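Local structure of isoaspartyl dipeptidase (Fervidobacterium islandicum, 7CDH) at residues D59-I64 and S283-G288. The protein probably hydrolyses beta-aspartyl (isoaspartyl) dipeptides as a zinc-dependent metallopeptidase of the amidohydrolase superfamily, a role linked to protein repair. Residues are numbered along the deposited sequence; the frame is centred on the assembly and turned at random.
With ZN (zinc ion), chain L.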
ATOM      1  N   ASP A  59      28.264   5.723 -27.065  1.00 39.01           N
ATOM      2  CA  ASP A  59      26.894   5.684 -27.640  1.00 36.36           C
ATOM      3  C   ASP A  59      25.928   5.991 -26.496  1.00 37.05           C
ATOM      4  O   ASP A  59      25.682   5.152 -25.647  1.00 37.74           O
ATOM      5  CB  ASP A  59      26.658   4.323 -28.285  1.00 35.24           C
ATOM      6  CG  ASP A  59      25.408   4.240 -29.146  1.00 40.77           C
ATOM      7  OD1 ASP A  59      24.567   5.184 -29.079  1.00 43.29           O
ATOM      8  OD2 ASP A  59      25.271   3.214 -29.886  1.00 41.27           O
ATOM      9  N   PRO A  60      25.389   7.220 -26.379  1.00 38.79           N
ATOM     10  CA  PRO A  60      24.566   7.572 -25.212  1.00 38.21           C
ATOM     11  C   PRO A  60      23.087   7.146 -25.256  1.00 34.35           C
ATOM     12  O   PRO A  60      22.297   7.608 -24.449  1.00 38.27           O
ATOM     13  CB  PRO A  60      24.640   9.101 -25.283  1.00 38.49           C
ATOM     14  CG  PRO A  60      24.582   9.360 -26.781  1.00 37.33           C
ATOM     15  CD  PRO A  60      25.524   8.319 -27.355  1.00 35.28           C
ATOM     16  N   HIS A  61      22.709   6.305 -26.199  1.00 31.86           N
ATOM     17  CA  HIS A  61      21.304   5.848 -26.332  1.00 36.14           C
ATOM     18  C   HIS A  61      21.223   4.463 -27.003  1.00 36.77           C
ATOM     19  O   HIS A  61      21.144   4.407 -28.242  1.00 30.33           O
ATOM     20  CB  HIS A  61      20.521   6.919 -27.070  1.00 38.32           C
ATOM     21  CG  HIS A  61      19.079   6.600 -27.155  1.00 45.45           C
ATOM     22  ND1 HIS A  61      18.171   7.115 -26.266  1.00 47.96           N
ATOM     23  CD2 HIS A  61      18.396   5.780 -27.976  1.00 47.15           C
ATOM     24  CE1 HIS A  61      16.982   6.654 -26.570  1.00 50.28           C
ATOM     25  NE2 HIS A  61      17.093   5.803 -27.586  1.00 44.08           N
ATOM     26  N   VAL A  62      21.260   3.391 -26.193  1.00 36.38           N
ATOM     27  CA  VAL A  62      21.173   1.967 -26.646  1.00 34.21           C
ATOM     28  C   VAL A  62      20.135   1.190 -25.827  1.00 30.50           C
ATOM     29  O   VAL A  62      20.141   1.252 -24.605  1.00 28.16           O
ATOM     30  CB  VAL A  62      22.540   1.280 -26.567  1.00 35.26           C
ATOM     31  CG1 VAL A  62      22.472  -0.143 -27.071  1.00 36.91           C
ATOM     32  CG2 VAL A  62      23.566   2.071 -27.347  1.00 38.28           C
ATOM     33  N   HIS A  63      19.246   0.478 -26.501  1.00 31.39           N
ATOM     34  CA  HIS A  63      18.288  -0.434 -25.843  1.00 28.69           C
ATOM     35  C   HIS A  63      19.019  -1.726 -25.568  1.00 26.67           C
ATOM     36  O   HIS A  63      18.747  -2.644 -26.271  1.00 25.03           O
ATOM     37  CB  HIS A  63      17.029  -0.587 -26.687  1.00 28.85           C
ATOM     38  CG  HIS A  63      16.305   0.711 -26.791  1.00 30.52           C
ATOM     39  ND1 HIS A  63      15.623   1.246 -25.739  1.00 31.35           N
ATOM     40  CD2 HIS A  63      16.203   1.611 -27.794  1.00 36.43           C
ATOM     41  CE1 HIS A  63      15.080   2.406 -26.101  1.00 35.35           C
ATOM     42  NE2 HIS A  63      15.422   2.657 -27.357  1.00 33.94           N
ATOM     43  N   ILE A  64      19.923  -1.742 -24.588  1.00 27.01           N
ATOM     44  CA  ILE A  64      20.811  -2.897 -24.317  1.00 28.80           C
ATOM     45  C   ILE A  64      20.011  -4.185 -24.016  1.00 32.75           C
ATOM     46  O   ILE A  64      20.565  -5.299 -24.296  1.00 35.26           O
ATOM     47  CB  ILE A  64      21.807  -2.559 -23.206  1.00 29.84           C
ATOM     48  CG1 ILE A  64      21.172  -2.279 -21.842  1.00 28.64           C
ATOM     49  CG2 ILE A  64      22.691  -1.414 -23.657  1.00 30.71           C
ATOM     50  CD1 ILE A  64      22.231  -2.036 -20.730  1.00 29.57           C
ATOM     51  N   SER A 283      23.719   8.934 -31.639  1.00 35.55           N
ATOM     52  CA  SER A 283      23.438   7.649 -30.948  1.00 34.39           C
ATOM     53  C   SER A 283      22.863   6.629 -31.940  1.00 30.61           C
ATOM     54  O   SER A 283      22.171   7.030 -32.906  1.00 27.76           O
ATOM     55  CB  SER A 283      22.519   7.897 -29.779  1.00 35.02           C
ATOM     56  OG  SER A 283      21.228   8.304 -30.217  1.00 35.67           O
ATOM     57  N   SER A 284      23.120   5.346 -31.717  1.00 30.11           N
ATOM     58  CA  SER A 284      22.652   4.267 -32.630  1.00 30.64           C
ATOM     59  C   SER A 284      21.157   4.096 -32.484  1.00 32.72           C
ATOM     60  O   SER A 284      20.484   3.794 -33.511  1.00 39.98           O
ATOM     61  CB  SER A 284      23.326   2.976 -32.358  1.00 33.06           C
ATOM     62  OG  SER A 284      23.279   2.669 -30.973  1.00 33.33           O
ATOM     63  N   ASP A 285      20.661   4.258 -31.256  1.00 33.02           N
ATOM     64  CA  ASP A 285      19.345   3.699 -30.863  1.00 35.47           C
ATOM     65  C   ASP A 285      19.405   2.177 -31.073  1.00 34.72           C
ATOM     66  O   ASP A 285      18.476   1.602 -31.664  1.00 33.23           O
ATOM     67  CB  ASP A 285      18.233   4.344 -31.687  1.00 38.74           C
ATOM     68  CG  ASP A 285      16.912   4.335 -30.958  1.00 40.19           C
ATOM     69  OD1 ASP A 285      16.939   3.957 -29.796  1.00 47.42           O
ATOM     70  OD2 ASP A 285      15.883   4.761 -31.536  1.00 44.53           O
ATOM     71  N   GLY A 286      20.523   1.572 -30.694  1.00 32.10           N
ATOM     72  CA  GLY A 286      20.811   0.168 -31.012  1.00 36.29           C
ATOM     73  C   GLY A 286      19.772  -0.741 -30.392  1.00 35.65           C
ATOM     74  O   GLY A 286      19.388  -0.441 -29.259  1.00 32.31           O
ATOM     75  N   GLN A 287      19.380  -1.805 -31.110  1.00 35.00           N
ATOM     76  CA  GLN A 287      18.297  -2.777 -30.763  1.00 38.66           C
ATOM     77  C   GLN A 287      16.915  -2.099 -30.804  1.00 42.49           C
ATOM     78  O   GLN A 287      15.919  -2.779 -30.538  1.00 39.80           O
ATOM     79  CB  GLN A 287      18.570  -3.432 -29.412  1.00 32.03           C
ATOM     80  CG  GLN A 287      19.995  -3.928 -29.307  1.00 37.85           C
ATOM     81  CD  GLN A 287      20.370  -4.798 -30.485  1.00 42.93           C
ATOM     82  OE1 GLN A 287      21.329  -4.540 -31.210  1.00 48.59           O
ATOM     83  NE2 GLN A 287      19.594  -5.841 -30.697  1.00 42.37           N
ATOM     84  N   GLY A 288      16.851  -0.802 -31.111  1.00 46.20           N
ATOM     85  CA  GLY A 288      15.583  -0.084 -31.293  1.00 48.52           C
ATOM     86  C   GLY A 288      14.800  -0.679 -32.449  1.00 52.27           C
ATOM     87  O   GLY A 288      15.383  -1.499 -33.202  1.00 51.50           O
TER
HETATM   88 ZN    ZN L 411      15.360   4.811 -28.250  1.00 44.23          ZN
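His61, His63 and Asp285 meet at one zinc ion, which ties the two segments together. NE2 of His61 binds the metal at 2.1 Å. NE2 of His63 follows at 2.3 Å from the zinc. Asp285 adds a single carboxylate oxygen, OD1, 2.4 Å from the zinc, while its OD2 stays farther off. OD1 approaches both imidazoles at the edge, and the carboxylate is turned 61° from the His61 ring. With CG anti to the backbone N (chi1 -175°), His61 runs alongside Asp285 towards the metal. Second-shell acceptors fix the ring rotations: ND1 of His61 bonds to Asn193 OD1, and ND1 of His63 to the carbonyl of Cys96.

Asp59 holds Ser284, the residue just before the metal ligand Asp285. Its OD1 accepts a hydrogen bond from the backbone N of Ser284 (3.0 Å), on the syn side but 27° out of the carboxylate plane. Further along, His63 N donates to Gly286 O at 2.9 Å, holding the type II turn from Asp285 to Gly288 against the His63 backbone. Packing completes the contact: CB of Ser283 lies 3.5 Å from CB of His61 and also touches the Pro60 ring, while its OG bonds to Asp246. CB of Gln287 rests on His63 O.

Glu156, which also binds the second zinc, completes the four protein ligands of this ion. A His-X-His pair at the end of the first barrel strand, just beyond strand 51-59, and an aspartate after strand 280-283 are hallmarks of the binuclear amidohydrolase centre in a TIM-barrel fold.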